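PDB 3TQE: malonyl-CoA-[acyl-carrier-protein] transacylase from Coxiella burnetii, which probably transfers the malonyl group from malonyl-CoA to holo acyl carrier protein, yielding malonyl-[acyl-carrier-protein] and free CoA. Local coordinates for residues I223-P228 and N245-A250. Numbering follows the deposited sequence.
With GLY (glycine), chain C.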
loop_
_atom_site.group_PDB
_atom_site.type_symbol
_atom_site.label_atom_id
_atom_site.label_comp_id
_atom_site.label_asym_id
_atom_site.label_seq_id
_atom_site.Cartn_x
_atom_site.Cartn_y
_atom_site.Cartn_z
ATOM N N ILE A 223 3.449 14.502 14.552
ATOM C CA ILE A 223 2.658 14.909 13.398
ATOM C C ILE A 223 1.201 15.064 13.819
ATOM O O ILE A 223 0.681 14.272 14.568
ATOM C CB ILE A 223 2.808 13.912 12.210
ATOM C CG1 ILE A 223 2.066 14.422 10.961
ATOM C CG2 ILE A 223 2.274 12.553 12.557
ATOM C CD1 ILE A 223 2.342 13.599 9.673
ATOM N N SER A 224 0.556 16.106 13.335
ATOM C CA SER A 224 -0.828 16.353 13.659
ATOM C C SER A 224 -1.713 15.416 12.886
ATOM O O SER A 224 -1.532 15.234 11.706
ATOM C CB SER A 224 -1.186 17.779 13.285
ATOM O OG SER A 224 -0.421 18.685 14.038
ATOM N N ILE A 225 -2.671 14.819 13.559
ATOM C CA ILE A 225 -3.590 13.907 12.933
ATOM C C ILE A 225 -4.990 14.348 13.251
ATOM O O ILE A 225 -5.343 14.495 14.410
ATOM C CB ILE A 225 -3.385 12.472 13.396
ATOM C CG1 ILE A 225 -1.937 12.056 13.136
ATOM C CG2 ILE A 225 -4.381 11.579 12.705
ATOM C CD1 ILE A 225 -1.562 10.661 13.618
ATOM N N ASP A 226 -5.783 14.565 12.213
ATOM C CA ASP A 226 -7.188 14.885 12.338
ATOM C C ASP A 226 -8.033 13.638 12.147
ATOM O O ASP A 226 -7.554 12.620 11.645
ATOM C CB ASP A 226 -7.566 15.932 11.315
ATOM C CG ASP A 226 -7.006 17.304 11.635
ATOM O OD1 ASP A 226 -6.598 17.544 12.785
ATOM O OD2 ASP A 226 -7.006 18.160 10.720
ATOM N N SER A 227 -9.304 13.686 12.528
ATOM C CA SER A 227 -10.134 12.511 12.341
ATOM C C SER A 227 -10.386 12.379 10.838
ATOM O O SER A 227 -10.694 13.372 10.192
ATOM C CB SER A 227 -11.459 12.577 13.111
ATOM O OG SER A 227 -11.252 12.291 14.476
ATOM N N PRO A 228 -10.254 11.166 10.298
ATOM C CA PRO A 228 -10.532 10.990 8.892
ATOM C C PRO A 228 -11.974 11.337 8.583
ATOM O O PRO A 228 -12.872 11.021 9.359
ATOM C CB PRO A 228 -10.259 9.484 8.658
ATOM C CG PRO A 228 -9.334 9.098 9.750
ATOM C CD PRO A 228 -9.819 9.901 10.909
ATOM N N ASN A 245 -4.470 9.057 18.465
ATOM C CA ASN A 245 -3.468 8.159 19.027
ATOM C C ASN A 245 -3.715 6.717 18.644
ATOM O O ASN A 245 -2.795 5.908 18.599
ATOM C CB ASN A 245 -3.379 8.306 20.536
ATOM C CG ASN A 245 -2.626 9.528 20.943
ATOM O OD1 ASN A 245 -1.669 9.943 20.278
ATOM N ND2 ASN A 245 -3.006 10.082 22.082
ATOM N N ILE A 246 -4.961 6.381 18.351
ATOM C CA ILE A 246 -5.271 5.040 17.892
ATOM C C ILE A 246 -4.770 4.881 16.455
ATOM O O ILE A 246 -4.210 3.856 16.102
ATOM C CB ILE A 246 -6.775 4.730 18.017
ATOM C CG1 ILE A 246 -7.260 4.930 19.448
ATOM C CG2 ILE A 246 -7.075 3.321 17.589
ATOM C CD1 ILE A 246 -6.528 4.163 20.470
ATOM N N ILE A 247 -4.942 5.911 15.638
ATOM C CA ILE A 247 -4.355 5.902 14.310
ATOM C C ILE A 247 -2.840 5.784 14.388
ATOM O O ILE A 247 -2.248 4.991 13.653
ATOM C CB ILE A 247 -4.799 7.147 13.529
ATOM C CG1 ILE A 247 -6.286 7.078 13.270
ATOM C CG2 ILE A 247 -3.996 7.260 12.208
ATOM C CD1 ILE A 247 -6.890 8.366 12.728
ATOM N N ARG A 248 -2.201 6.540 15.279
ATOM C CA ARG A 248 -0.762 6.405 15.439
ATOM C C ARG A 248 -0.395 4.978 15.772
ATOM O O ARG A 248 0.525 4.418 15.193
ATOM C CB ARG A 248 -0.235 7.298 16.543
ATOM C CG ARG A 248 -0.308 8.762 16.240
ATOM C CD ARG A 248 0.385 9.601 17.312
ATOM N NE ARG A 248 0.373 10.987 16.857
ATOM C CZ ARG A 248 -0.566 11.882 17.154
ATOM N NH1 ARG A 248 -1.555 11.596 17.999
ATOM N NH2 ARG A 248 -0.506 13.083 16.635
ATOM N N GLY A 249 -1.088 4.378 16.733
ATOM C CA GLY A 249 -0.801 3.010 17.087
ATOM C C GLY A 249 -0.928 2.066 15.909
ATOM O O GLY A 249 -0.119 1.146 15.763
ATOM N N ALA A 250 -1.961 2.267 15.094
ATOM C CA ALA A 250 -2.196 1.406 13.962
ATOM C C ALA A 250 -1.080 1.509 12.938
ATOM O O ALA A 250 -0.668 0.514 12.356
ATOM C CB ALA A 250 -3.532 1.724 13.331
HETATM N N GLY C . -4.825 16.327 16.354
HETATM C CA GLY C . -4.639 15.516 17.601
HETATM C C GLY C . -3.309 14.801 17.587
HETATM O O GLY C . -2.555 14.974 16.606
HETATM O OXT GLY C . -2.982 14.033 18.537
#
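R248 reaches from helix 244-254 to the extended segment 223-228, where its NH2 donates to the backbone O of I223 at 2.7 Å. I223 O lies close to the guanidinium plane and R248 NH2 stands nearly along the axis of the I223 carbonyl, although the N-H is bent (144°). Arginine suits the place because its chain, extended from CG to NE, carries a flat group with several donors. NH2 also bonds O of a bound glycine at 2.8 Å, while NH1 bonds the glycine OXT at 2.9 Å. N245, one helical turn back, supplies a side-chain carbonyl, OD1, which NH1 meets from above its plane, and NE bonds the backbone O of I220; together these partners fix the group's rotation.

I225 suits its place by having two branches for two neighbours. Its chi1 (-56°) sets CG1 beside the backbone N and leads it to R248; CD1 lies over one guanidinium face, offset toward the rim, 3.5 Å from R248 CG. CG2, anti to the backbone N, meets I247 CD1 at 4.1 Å. I247 then meets the ring of P228 tip to tip, CD1 to CD at 3.8 Å; both also touch L103 of helix 97-105, an apolar patch suited to side chains that need no hydrogen bond.

The glycine pairs with I225 like a hydrogen-bonded pair of an antiparallel sheet: I225 N donates to the glycine O at 3.1 Å, and the glycine N bonds I225 O at 2.7 Å. Away from the predicted catalytic residues, this is a small pocket holding glycine in this crystal, where an extended loop meets a helix of the acyltransferase domain and an arginine takes a carboxylate by two bonds.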